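Local coordinates for ScaE cell-surface anchored scaffoldin protein (Ruminococcus flavefaciens, PDB 2ZF9) that serves as a cell-surface anchoring scaffoldin of the cellulosome, its type III cohesin module probably binding a dockerin partner, at residues V30-S35 with Q172-T177; D62-T67 with D157-V162; N48-M53 with V130-A135. One frame throughout, in Å; residues are numbered along the deposited sequence.

Interaction 1. Residues V30-S35 with Q172-T177; sequences VKPTLS and QAWTFT
Lys-31 lays its aliphatic chain over one face of the Trp-174 indole. The contact joins helix 166-178 to the start of strand 33-41 in the cohesin module, so the helix packs against the chain leading into its beta structure. Trp-174 holds CG anti to its backbone N (chi1 175°), so the indole starts out on the side of the 30-35 segment. Lys-31 CG sits 3.6 Å above the indole plane, over its centre. Further out, Lys-31 CD lies 3.6 Å from the centroid of the six-membered ring, only 1° off its normal, a well-centred CH-pi contact. The chain bends at chi4, and NZ is hydrogen-bonded to the backbone oxygens of Ser-28 and Ala-26. At 5.3 Å from the same centroid, Lys-31 NZ adds at most a weak cation-pi attraction.

Pro-32 meets two helix residues. Its carbonyl O lies in the indole plane at the ring edge, 3.3 Å from Trp-174 CD1. Its ring crosses Thr-175 at about a right angle, with Pro-32 CG 3.4 Å from Thr-175 OG1. That hydroxyl is hydrogen-bonded to Met-171 O, one turn back in the helix. The methyl branch of Thr-175 serves the apolar side, where CG2 packs 3.7 Å from Leu-34 CD1. Phe-159 of strand 158-160 touches both Pro-32 and Thr-175. Water 1 lies in the indole plane at the edge; it accepts from Trp-174 NE1 at 2.8 Å and donates to Thr-33 OG1 at 2.8 Å.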
ATOM      1  N   VAL A  30      18.779   2.255  -2.909  1.00 17.94           N
ATOM      2  CA  VAL A  30      17.432   2.848  -2.988  1.00 18.88           C
ATOM      3  C   VAL A  30      16.609   2.251  -1.835  1.00 17.91           C
ATOM      4  O   VAL A  30      16.569   1.020  -1.660  1.00 19.53           O
ATOM      5  CB  VAL A  30      16.731   2.579  -4.332  1.00 19.50           C
ATOM      6  CG1 VAL A  30      15.357   3.285  -4.381  1.00 20.26           C
ATOM      7  CG2 VAL A  30      17.589   3.030  -5.499  1.00 19.21           C
ATOM      8  N   LYS A  31      16.043   3.122  -1.010  1.00 15.90           N
ATOM      9  CA  LYS A  31      15.293   2.673   0.174  1.00 17.62           C
ATOM     10  C   LYS A  31      13.899   3.294   0.125  1.00 17.59           C
ATOM     11  O   LYS A  31      13.667   4.387   0.699  1.00 17.75           O
ATOM     12  CB  LYS A  31      16.014   3.078   1.485  1.00 18.98           C
ATOM     13  CG  LYS A  31      17.301   2.244   1.795  1.00 18.11           C
ATOM     14  CD  LYS A  31      17.878   2.653   3.162  1.00 20.68           C
ATOM     15  CE  LYS A  31      19.080   1.771   3.540  1.00 21.57           C
ATOM     16  NZ  LYS A  31      20.247   2.123   2.663  1.00 21.49           N
ATOM     17  N   PRO A  32      12.976   2.638  -0.603  1.00 17.18           N
ATOM     18  CA  PRO A  32      11.604   3.152  -0.665  1.00 15.28           C
ATOM     19  C   PRO A  32      10.828   3.101   0.645  1.00 17.61           C
ATOM     20  O   PRO A  32      11.067   2.248   1.502  1.00 20.09           O
ATOM     21  CB  PRO A  32      10.927   2.259  -1.716  1.00 14.51           C
ATOM     22  CG  PRO A  32      12.092   1.567  -2.494  1.00 16.43           C
ATOM     23  CD  PRO A  32      13.170   1.420  -1.413  1.00 14.50           C
ATOM     24  N   THR A  33       9.924   4.051   0.832  1.00 16.77           N
ATOM     25  CA  THR A  33       8.956   3.937   1.895  1.00 18.97           C
ATOM     26  C   THR A  33       7.606   3.887   1.240  1.00 18.73           C
ATOM     27  O   THR A  33       7.264   4.805   0.490  1.00 19.63           O
ATOM     28  CB  THR A  33       8.984   5.150   2.854  1.00 20.48           C
ATOM     29  OG1 THR A  33      10.295   5.259   3.425  1.00 26.44           O
ATOM     30  CG2 THR A  33       7.977   4.970   3.974  1.00 22.19           C
ATOM     31  N   LEU A  34       6.830   2.847   1.554  1.00 16.79           N
ATOM     32  CA  LEU A  34       5.436   2.812   1.141  1.00 17.23           C
ATOM     33  C   LEU A  34       4.628   3.142   2.364  1.00 19.83           C
ATOM     34  O   LEU A  34       4.862   2.556   3.437  1.00 19.51           O
ATOM     35  CB  LEU A  34       5.048   1.419   0.653  1.00 17.46           C
ATOM     36  CG  LEU A  34       5.808   0.885  -0.547  1.00 25.43           C
ATOM     37  CD1 LEU A  34       5.188  -0.458  -0.961  1.00 19.00           C
ATOM     38  CD2 LEU A  34       5.753   1.904  -1.671  1.00 23.62           C
ATOM     39  N   SER A  35       3.682   4.071   2.225  1.00 18.18           N
ATOM     40  CA  SER A  35       2.883   4.462   3.388  1.00 18.72           C
ATOM     41  C   SER A  35       1.408   4.542   3.033  1.00 19.17           C
ATOM     42  O   SER A  35       1.040   4.903   1.898  1.00 20.07           O
ATOM     43  CB  SER A  35       3.390   5.793   3.988  1.00 20.65           C
ATOM     44  OG  SER A  35       3.333   6.822   3.039  1.00 32.66           O
ATOM     45  N   GLN A 172      13.746  -3.915  -3.238  1.00 13.58           N
ATOM     46  CA  GLN A 172      12.559  -4.718  -2.878  1.00 15.25           C
ATOM     47  C   GLN A 172      12.677  -5.282  -1.453  1.00 15.46           C
ATOM     48  O   GLN A 172      11.720  -5.248  -0.681  1.00 16.21           O
ATOM     49  CB  GLN A 172      12.392  -5.895  -3.838  1.00 17.15           C
ATOM     50  CG  GLN A 172      11.100  -6.681  -3.636  1.00 15.92           C
ATOM     51  CD  GLN A 172      10.821  -7.545  -4.841  1.00 15.16           C
ATOM     52  OE1 GLN A 172      10.368  -7.056  -5.867  1.00 15.79           O
ATOM     53  NE2 GLN A 172      11.141  -8.822  -4.734  1.00 17.32           N
ATOM     54  N   ALA A 173      13.836  -5.859  -1.132  1.00 16.97           N
ATOM     55  CA  ALA A 173      14.069  -6.392   0.198  1.00 15.64           C
ATOM     56  C   ALA A 173      13.918  -5.271   1.225  1.00 17.24           C
ATOM     57  O   ALA A 173      13.283  -5.474   2.262  1.00 15.85           O
ATOM     58  CB  ALA A 173      15.469  -7.030   0.286  1.00 16.62           C
ATOM     59  N   TRP A 174      14.484  -4.090   0.941  1.00 14.14           N
ATOM     60  CA  TRP A 174      14.308  -2.965   1.862  1.00 15.72           C
ATOM     61  C   TRP A 174      12.813  -2.672   2.026  1.00 16.19           C
ATOM     62  O   TRP A 174      12.329  -2.486   3.138  1.00 15.54           O
ATOM     63  CB  TRP A 174      15.053  -1.670   1.410  1.00 13.65           C
ATOM     64  CG  TRP A 174      14.711  -0.549   2.362  1.00 18.19           C
ATOM     65  CD1 TRP A 174      13.653   0.311   2.278  1.00 19.41           C
ATOM     66  CD2 TRP A 174      15.371  -0.264   3.606  1.00 18.90           C
ATOM     67  NE1 TRP A 174      13.640   1.146   3.390  1.00 20.06           N
ATOM     68  CE2 TRP A 174      14.678   0.802   4.219  1.00 17.02           C
ATOM     69  CE3 TRP A 174      16.495  -0.812   4.253  1.00 19.93           C
ATOM     70  CZ2 TRP A 174      15.059   1.333   5.462  1.00 22.62           C
ATOM     71  CZ3 TRP A 174      16.894  -0.279   5.496  1.00 17.64           C
ATOM     72  CH2 TRP A 174      16.191   0.798   6.072  1.00 21.76           C
ATOM     73  N   THR A 175      12.096  -2.587   0.917  1.00 15.79           N
ATOM     74  CA  THR A 175      10.707  -2.140   0.968  1.00 15.48           C
ATOM     75  C   THR A 175       9.864  -3.019   1.913  1.00 16.82           C
ATOM     76  O   THR A 175       9.153  -2.519   2.772  1.00 15.27           O
ATOM     77  CB  THR A 175      10.105  -2.220  -0.423  1.00 12.61           C
ATOM     78  OG1 THR A 175      10.722  -1.234  -1.229  1.00 15.36           O
ATOM     79  CG2 THR A 175       8.584  -1.928  -0.410  1.00 17.21           C
ATOM     80  N   PHE A 176       9.957  -4.331   1.752  1.00 14.60           N
ATOM     81  CA  PHE A 176       9.068  -5.219   2.473  1.00 17.05           C
ATOM     82  C   PHE A 176       9.581  -5.558   3.869  1.00 18.67           C
ATOM     83  O   PHE A 176       8.806  -6.041   4.708  1.00 19.95           O
ATOM     84  CB  PHE A 176       8.855  -6.492   1.661  1.00 14.90           C
ATOM     85  CG  PHE A 176       7.974  -6.277   0.430  1.00 17.08           C
ATOM     86  CD1 PHE A 176       6.658  -5.894   0.576  1.00 15.02           C
ATOM     87  CD2 PHE A 176       8.471  -6.495  -0.848  1.00 17.36           C
ATOM     88  CE1 PHE A 176       5.805  -5.704  -0.555  1.00 18.52           C
ATOM     89  CE2 PHE A 176       7.634  -6.319  -2.003  1.00 19.88           C
ATOM     90  CZ  PHE A 176       6.304  -5.921  -1.837  1.00 19.85           C
ATOM     91  N   THR A 177      10.870  -5.347   4.132  1.00 16.62           N
ATOM     92  CA  THR A 177      11.370  -5.641   5.501  1.00 18.15           C
ATOM     93  C   THR A 177      11.445  -4.424   6.423  1.00 18.43           C
ATOM     94  O   THR A 177      11.365  -4.553   7.671  1.00 18.31           O
ATOM     95  CB  THR A 177      12.776  -6.287   5.524  1.00 16.74           C
ATOM     96  OG1 THR A 177      13.727  -5.381   4.937  1.00 17.04           O
ATOM     97  CG2 THR A 177      12.796  -7.651   4.819  1.00 24.07           C
TER
HETATM   98  O   HOH W   1      12.155   3.368   4.314  1.00 26.39           O

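Interaction 2. Residues D62-T67 with D157-V162; sequences DKYAAT and DLFTNV
Phe-159 brings its ring tip down on Tyr-64, with CZ 3.5 Å above the plane of the Tyr-64 ring and over its centre. The two rings form an offset stack, with centroids 4.6 Å apart and planes at 28°. Tyr-64 OH is hydrogen-bonded to Lys-122 O, which holds the far end of that ring. An alanine in place of Tyr-64 would probably leave one side of the Phe-159 ring without its stacking partner and Lys-122 O without this hydroxyl. Thr-67 lies beside Phe-159, pointing the same way, and its CG2 is 3.6 Å from Phe-159 CD1. Ala-66 pairs with Thr-160 between antiparallel strands 66-73 and 158-160. Two residues, Ala-65 and Ala-66, stand opposite the single Thr-160, which makes a classic beta bulge in this strand pair of the cohesin module. Thr-160 O is gripped twice: Ala-65 N donates at 3.0 Å in the carbonyl plane, and Ala-66 N at 3.1 Å from above it, 41° out. In return Thr-160 N donates to Ala-66 O at 2.9 Å. The methyl of Ala-66 packs on Thr-160, with CB 3.9 Å from CG2. Next to the bulge, water 2 donates to Lys-63 O and accepts from Asn-161 ND2, which also bonds Asp-165 OD1.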
ATOM      1  N   ASP A  62      12.217   7.575 -10.171  1.00 17.54           N
ATOM      2  CA  ASP A  62      13.088   7.149 -11.268  1.00 17.93           C
ATOM      3  C   ASP A  62      13.875   5.878 -11.013  1.00 17.85           C
ATOM      4  O   ASP A  62      14.806   5.569 -11.749  1.00 19.69           O
ATOM      5  CB  ASP A  62      14.008   8.299 -11.737  1.00 22.20           C
ATOM      6  CG  ASP A  62      13.218   9.557 -12.057  1.00 30.44           C
ATOM      7  OD1 ASP A  62      12.169   9.439 -12.727  1.00 27.82           O
ATOM      8  OD2 ASP A  62      13.631  10.649 -11.618  1.00 35.58           O
ATOM      9  N   LYS A  63      13.479   5.108  -9.998  1.00 17.76           N
ATOM     10  CA  LYS A  63      14.239   3.882  -9.660  1.00 15.15           C
ATOM     11  C   LYS A  63      13.440   2.587  -9.738  1.00 17.60           C
ATOM     12  O   LYS A  63      13.990   1.490  -9.523  1.00 21.84           O
ATOM     13  CB  LYS A  63      14.767   3.980  -8.220  1.00 16.43           C
ATOM     14  CG  LYS A  63      15.648   5.197  -7.935  1.00 20.65           C
ATOM     15  CD  LYS A  63      16.867   5.209  -8.825  1.00 21.90           C
ATOM     16  CE  LYS A  63      17.777   6.407  -8.475  1.00 27.65           C
ATOM     17  NZ  LYS A  63      18.999   6.288  -9.346  1.00 26.60           N
ATOM     18  N   TYR A  64      12.146   2.692  -9.979  1.00 16.39           N
ATOM     19  CA  TYR A  64      11.313   1.496 -10.007  1.00 15.91           C
ATOM     20  C   TYR A  64      10.313   1.526 -11.143  1.00 17.51           C
ATOM     21  O   TYR A  64      10.103   2.577 -11.787  1.00 15.97           O
ATOM     22  CB  TYR A  64      10.603   1.312  -8.630  1.00 12.98           C
ATOM     23  CG  TYR A  64       9.411   2.258  -8.462  1.00 16.29           C
ATOM     24  CD1 TYR A  64       9.597   3.588  -8.054  1.00 14.21           C
ATOM     25  CD2 TYR A  64       8.113   1.833  -8.728  1.00 16.27           C
ATOM     26  CE1 TYR A  64       8.500   4.449  -7.919  1.00 14.72           C
ATOM     27  CE2 TYR A  64       7.012   2.698  -8.606  1.00 18.07           C
ATOM     28  CZ  TYR A  64       7.225   4.007  -8.214  1.00 19.08           C
ATOM     29  OH  TYR A  64       6.175   4.873  -8.094  1.00 15.39           O
ATOM     30  N   ALA A  65       9.690   0.366 -11.377  1.00 15.45           N
ATOM     31  CA  ALA A  65       8.589   0.236 -12.338  1.00 17.35           C
ATOM     32  C   ALA A  65       7.644  -0.921 -11.998  1.00 16.56           C
ATOM     33  O   ALA A  65       6.430  -0.774 -12.164  1.00 17.00           O
ATOM     34  CB  ALA A  65       9.124   0.008 -13.750  1.00 16.73           C
ATOM     35  N   ALA A  66       8.213  -2.082 -11.653  1.00 16.53           N
ATOM     36  CA  ALA A  66       7.428  -3.313 -11.483  1.00 18.70           C
ATOM     37  C   ALA A  66       6.984  -3.388 -10.018  1.00 18.57           C
ATOM     38  O   ALA A  66       7.836  -3.475  -9.130  1.00 18.60           O
ATOM     39  CB  ALA A  66       8.263  -4.509 -11.811  1.00 18.94           C
ATOM     40  N   THR A  67       5.673  -3.343  -9.766  1.00 17.46           N
ATOM     41  CA  THR A  67       5.149  -3.455  -8.388  1.00 16.49           C
ATOM     42  C   THR A  67       4.009  -4.462  -8.368  1.00 15.21           C
ATOM     43  O   THR A  67       3.317  -4.694  -9.390  1.00 14.18           O
ATOM     44  CB  THR A  67       4.625  -2.112  -7.778  1.00 16.56           C
ATOM     45  OG1 THR A  67       3.404  -1.718  -8.428  1.00 16.37           O
ATOM     46  CG2 THR A  67       5.666  -0.988  -7.898  1.00 19.03           C
ATOM     47  N   ASP A 157       4.155 -10.364  -4.778  1.00 18.00           N
ATOM     48  CA  ASP A 157       4.446  -9.110  -4.131  1.00 17.45           C
ATOM     49  C   ASP A 157       5.835  -8.638  -4.559  1.00 18.87           C
ATOM     50  O   ASP A 157       6.852  -9.346  -4.386  1.00 18.39           O
ATOM     51  CB  ASP A 157       4.343  -9.246  -2.614  1.00 17.54           C
ATOM     52  CG  ASP A 157       2.911  -9.589  -2.143  1.00 24.48           C
ATOM     53  OD1 ASP A 157       1.955  -8.866  -2.514  1.00 24.39           O
ATOM     54  OD2 ASP A 157       2.771 -10.582  -1.391  1.00 24.27           O
ATOM     55  N   LEU A 158       5.870  -7.454  -5.149  1.00 15.46           N
ATOM     56  CA  LEU A 158       7.069  -6.965  -5.816  1.00 14.05           C
ATOM     57  C   LEU A 158       7.186  -5.455  -5.648  1.00 17.23           C
ATOM     58  O   LEU A 158       6.184  -4.746  -5.583  1.00 15.48           O
ATOM     59  CB  LEU A 158       7.025  -7.230  -7.333  1.00 17.47           C
ATOM     60  CG  LEU A 158       7.025  -8.659  -7.871  1.00 20.38           C
ATOM     61  CD1 LEU A 158       6.897  -8.589  -9.378  1.00 22.83           C
ATOM     62  CD2 LEU A 158       8.301  -9.426  -7.460  1.00 20.24           C
ATOM     63  N   PHE A 159       8.426  -4.975  -5.576  1.00 15.36           N
ATOM     64  CA  PHE A 159       8.656  -3.542  -5.689  1.00 16.60           C
ATOM     65  C   PHE A 159      10.077  -3.372  -6.189  1.00 17.66           C
ATOM     66  O   PHE A 159      11.022  -3.431  -5.397  1.00 15.87           O
ATOM     67  CB  PHE A 159       8.475  -2.791  -4.364  1.00 16.54           C
ATOM     68  CG  PHE A 159       8.414  -1.302  -4.571  1.00 18.41           C
ATOM     69  CD1 PHE A 159       7.199  -0.673  -4.710  1.00 12.38           C
ATOM     70  CD2 PHE A 159       9.581  -0.547  -4.706  1.00 17.22           C
ATOM     71  CE1 PHE A 159       7.121   0.719  -4.988  1.00 15.41           C
ATOM     72  CE2 PHE A 159       9.504   0.842  -4.953  1.00 19.14           C
ATOM     73  CZ  PHE A 159       8.267   1.453  -5.113  1.00 15.96           C
ATOM     74  N   THR A 160      10.237  -3.197  -7.496  1.00 17.22           N
ATOM     75  CA  THR A 160      11.551  -3.451  -8.104  1.00 17.93           C
ATOM     76  C   THR A 160      11.649  -2.714  -9.430  1.00 18.59           C
ATOM     77  O   THR A 160      10.731  -1.972  -9.784  1.00 16.32           O
ATOM     78  CB  THR A 160      11.845  -5.002  -8.258  1.00 17.22           C
ATOM     79  OG1 THR A 160      13.240  -5.216  -8.497  1.00 18.57           O
ATOM     80  CG2 THR A 160      10.970  -5.691  -9.340  1.00 20.29           C
ATOM     81  N   ASN A 161      12.786  -2.871 -10.118  1.00 17.85           N
ATOM     82  CA  ASN A 161      13.067  -2.092 -11.329  1.00 17.69           C
ATOM     83  C   ASN A 161      12.901  -2.947 -12.590  1.00 20.13           C
ATOM     84  O   ASN A 161      12.626  -4.151 -12.474  1.00 17.43           O
ATOM     85  CB  ASN A 161      14.453  -1.403 -11.234  1.00 18.54           C
ATOM     86  CG  ASN A 161      15.605  -2.379 -11.028  1.00 22.19           C
ATOM     87  OD1 ASN A 161      15.448  -3.589 -11.190  1.00 19.83           O
ATOM     88  ND2 ASN A 161      16.778  -1.846 -10.675  1.00 20.85           N
ATOM     89  N   VAL A 162      13.053  -2.387 -13.787  1.00 18.35           N
ATOM     90  CA  VAL A 162      12.748  -3.208 -14.963  0.50 21.75           C
ATOM     91  C   VAL A 162      13.710  -4.393 -15.129  1.00 24.34           C
ATOM     92  O   VAL A 162      13.278  -5.469 -15.531  1.00 25.46           O
ATOM     93  CB  VAL A 162      12.565  -2.417 -16.297  0.50 21.25           C
ATOM     94  CG1 VAL A 162      11.490  -1.349 -16.153  0.50 20.52           C
ATOM     95  CG2 VAL A 162      13.857  -1.805 -16.772  0.50 21.60           C
TER
HETATM   96  O   HOH W   2      16.713   1.081 -10.173  1.00 19.93           O

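Interaction 3. Residues N48-M53 with V130-A135; sequences NAKVTM and VLQVPA
Gln-132 reaches Asn-48 with an extended side chain: CG is anti to the backbone N (chi1 -178°), and chi2, at 178°, carries CD straight on. The amide then meets the turn before strand 50-58. Gln-132 NE2 donates to Asn-48 O at 3.0 Å, nearly straight at 170°, and the acceptor lies in the Gln-132 amide plane. Lys-50 is also extended beyond CG. It crosses the glutamine obliquely, with Lys-50 CE 3.7 Å from Gln-132 NE2. Nearer the backbone, Lys-50 CB rests 3.8 Å from Val-130 CG1.

The two backbones exchange hydrogen bonds as antiparallel neighbours. Val-51 N donates to Leu-131 O at 2.8 Å, and Leu-131 N returns a bond to Val-51 O at 3.0 Å. Val-133 N continues the ladder to Ala-49 O at 2.9 Å. Past the strand ends, water 3 donates to both Asn-48 OD1 and Val-133 O. The Asn-48 amide also packs on Ala-135, with OD1 3.4 Å from its CB.

Lys-50, Thr-52, Val-130 and Gln-132 lie on one face of the pair, which is partly open to solvent. Val-51 and Leu-131 lie on the other. There Val-51 CG2 meets Val-133 CG2 at 4.0 Å, and selenomethionine Met-53 touches Leu-131. Ile-185 of strand 180-187 packs against all four of these residues. One face largely solvent-facing and one buried against strand 180-187 fits an antiparallel strand pair in a beta sandwich, the fold of cohesin modules.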
ATOM      1  N   ASN A  48     -20.493   4.993   9.110  1.00 23.48           N
ATOM      2  CA  ASN A  48     -20.752   4.934   7.646  1.00 24.43           C
ATOM      3  C   ASN A  48     -19.917   5.852   6.762  1.00 24.56           C
ATOM      4  O   ASN A  48     -20.210   5.973   5.574  1.00 26.88           O
ATOM      5  CB  ASN A  48     -22.237   5.147   7.305  1.00 27.51           C
ATOM      6  CG  ASN A  48     -23.131   4.231   8.065  1.00 33.38           C
ATOM      7  OD1 ASN A  48     -22.999   3.013   7.997  1.00 34.93           O
ATOM      8  ND2 ASN A  48     -24.065   4.814   8.805  1.00 40.26           N
ATOM      9  N   ALA A  49     -18.896   6.498   7.322  1.00 22.60           N
ATOM     10  CA  ALA A  49     -18.041   7.381   6.547  1.00 22.07           C
ATOM     11  C   ALA A  49     -17.343   6.626   5.410  1.00 24.64           C
ATOM     12  O   ALA A  49     -16.868   5.507   5.589  1.00 24.02           O
ATOM     13  CB  ALA A  49     -17.036   8.060   7.428  1.00 24.21           C
ATOM     14  N   LYS A  50     -17.337   7.227   4.229  1.00 24.62           N
ATOM     15  CA  LYS A  50     -16.626   6.674   3.086  1.00 24.18           C
ATOM     16  C   LYS A  50     -15.331   7.466   2.992  1.00 26.14           C
ATOM     17  O   LYS A  50     -15.327   8.678   2.722  1.00 27.32           O
ATOM     18  CB  LYS A  50     -17.444   6.799   1.820  1.00 23.77           C
ATOM     19  CG  LYS A  50     -18.589   5.818   1.778  1.00 26.14           C
ATOM     20  CD  LYS A  50     -19.398   5.975   0.505  1.00 28.70           C
ATOM     21  CE  LYS A  50     -20.429   4.838   0.415  1.00 33.93           C
ATOM     22  NZ  LYS A  50     -21.321   4.988  -0.783  1.00 41.56           N
ATOM     23  N   VAL A  51     -14.231   6.787   3.300  1.00 23.13           N
ATOM     24  CA  VAL A  51     -12.974   7.474   3.515  1.00 21.78           C
ATOM     25  C   VAL A  51     -12.033   7.207   2.330  1.00 21.20           C
ATOM     26  O   VAL A  51     -11.733   6.048   2.010  1.00 19.77           O
ATOM     27  CB  VAL A  51     -12.307   7.023   4.868  1.00 22.02           C
ATOM     28  CG1 VAL A  51     -11.041   7.798   5.105  1.00 24.06           C
ATOM     29  CG2 VAL A  51     -13.258   7.222   6.057  1.00 22.31           C
ATOM     30  N   THR A  52     -11.530   8.275   1.719  1.00 22.35           N
ATOM     31  CA  THR A  52     -10.482   8.153   0.704  1.00 23.35           C
ATOM     32  C   THR A  52      -9.131   7.850   1.346  1.00 21.42           C
ATOM     33  O   THR A  52      -8.647   8.604   2.187  1.00 20.62           O
ATOM     34  CB  THR A  52     -10.375   9.434  -0.134  1.00 24.94           C
ATOM     35  OG1 THR A  52     -11.604   9.595  -0.844  1.00 26.78           O
ATOM     36  CG2 THR A  52      -9.208   9.317  -1.170  1.00 23.56           C
HETATM   37  N   MSE A  53      -8.545   6.720   0.956  1.00 17.14           N
HETATM   38  CA  MSE A  53      -7.244   6.286   1.465  1.00 18.19           C
HETATM   39  C   MSE A  53      -6.226   6.282   0.331  1.00 18.31           C
HETATM   40  O   MSE A  53      -6.595   6.074  -0.829  1.00 17.70           O
HETATM   41  CB  MSE A  53      -7.381   4.873   2.048  1.00 15.56           C
HETATM   42  CG  MSE A  53      -8.429   4.758   3.205  1.00 19.75           C
HETATM   43 SE   MSE A  53      -7.790   5.777   4.784  1.00 30.97          SE
HETATM   44  CE  MSE A  53      -6.457   4.439   5.430  1.00 19.87           C
ATOM     45  N   VAL A 130     -11.309   3.759  -1.590  1.00 20.55           N
ATOM     46  CA  VAL A 130     -12.285   4.220  -0.595  1.00 21.30           C
ATOM     47  C   VAL A 130     -12.689   3.047   0.301  1.00 19.36           C
ATOM     48  O   VAL A 130     -13.109   2.001  -0.211  1.00 20.36           O
ATOM     49  CB  VAL A 130     -13.568   4.806  -1.293  1.00 23.20           C
ATOM     50  CG1 VAL A 130     -14.666   5.170  -0.285  1.00 19.61           C
ATOM     51  CG2 VAL A 130     -13.202   6.052  -2.121  1.00 21.72           C
ATOM     52  N   LEU A 131     -12.604   3.254   1.625  1.00 16.70           N
ATOM     53  CA  LEU A 131     -13.045   2.276   2.599  1.00 18.05           C
ATOM     54  C   LEU A 131     -14.164   2.898   3.400  1.00 19.70           C
ATOM     55  O   LEU A 131     -14.090   4.065   3.783  1.00 22.31           O
ATOM     56  CB  LEU A 131     -11.893   1.854   3.546  1.00 19.46           C
ATOM     57  CG  LEU A 131     -10.774   1.057   2.866  1.00 15.90           C
ATOM     58  CD1 LEU A 131      -9.638   0.772   3.838  1.00 18.91           C
ATOM     59  CD2 LEU A 131     -11.323  -0.246   2.300  1.00 22.11           C
ATOM     60  N   GLN A 132     -15.207   2.118   3.641  1.00 19.76           N
ATOM     61  CA  GLN A 132     -16.313   2.613   4.437  1.00 22.06           C
ATOM     62  C   GLN A 132     -16.300   2.053   5.881  1.00 19.26           C
ATOM     63  O   GLN A 132     -16.155   0.856   6.118  1.00 19.89           O
ATOM     64  CB  GLN A 132     -17.652   2.371   3.724  1.00 22.04           C
ATOM     65  CG  GLN A 132     -18.873   2.931   4.512  1.00 22.96           C
ATOM     66  CD  GLN A 132     -20.186   2.725   3.770  1.00 29.78           C
ATOM     67  OE1 GLN A 132     -20.387   1.695   3.132  1.00 30.79           O
ATOM     68  NE2 GLN A 132     -21.093   3.714   3.859  1.00 34.04           N
ATOM     69  N   VAL A 133     -16.420   2.962   6.826  1.00 21.00           N
ATOM     70  CA  VAL A 133     -16.402   2.675   8.267  1.00 20.20           C
ATOM     71  C   VAL A 133     -17.773   2.117   8.678  1.00 21.82           C
ATOM     72  O   VAL A 133     -18.794   2.523   8.124  1.00 23.60           O
ATOM     73  CB  VAL A 133     -16.094   3.993   8.994  1.00 21.52           C
ATOM     74  CG1 VAL A 133     -16.189   3.857  10.507  1.00 20.80           C
ATOM     75  CG2 VAL A 133     -14.707   4.501   8.579  1.00 20.71           C
ATOM     76  N   PRO A 134     -17.806   1.133   9.590  1.00 24.34           N
ATOM     77  CA  PRO A 134     -19.128   0.551   9.952  1.00 22.97           C
ATOM     78  C   PRO A 134     -20.073   1.489  10.710  1.00 23.22           C
ATOM     79  O   PRO A 134     -19.651   2.483  11.303  1.00 22.95           O
ATOM     80  CB  PRO A 134     -18.761  -0.641  10.839  1.00 22.14           C
ATOM     81  CG  PRO A 134     -17.374  -0.339  11.348  1.00 25.34           C
ATOM     82  CD  PRO A 134     -16.687   0.443  10.266  1.00 17.62           C
ATOM     83  N   ALA A 135     -21.362   1.160  10.692  1.00 27.05           N
ATOM     84  CA  ALA A 135     -22.370   2.013  11.311  1.00 28.61           C
ATOM     85  C   ALA A 135     -22.184   2.073  12.846  1.00 26.78           C
ATOM     86  O   ALA A 135     -22.602   3.030  13.494  1.00 29.51           O
ATOM     87  CB  ALA A 135     -23.793   1.542  10.918  1.00 27.45           C
TER
HETATM   88  O   HOH W   3     -20.967   1.198   6.868  1.00 35.53           O

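Overall arrangement
Interactions 1 and 2 are neighbours on the same side of the chain's centre, with centres 11 Å apart. They touch through Gln-172 and Phe-159, and Pro-32 packs on the Phe-159 ring. Strand 158-160 directly precedes helix 166-178, so one run of chain supplies one side of each contact. Interaction 3 lies on the opposite side of the chain's centre, about 27 Å from interaction 1 and 30 Å from interaction 2, centre to centre. Strands 33-41 and 50-58 link it to interaction 1 as sheet neighbours. Along the chain, 30-35 and 172-177 enclose the other segments, while interactions 2 and 3 interleave. Residues far apart in sequence are thus joined on opposite sides of the module.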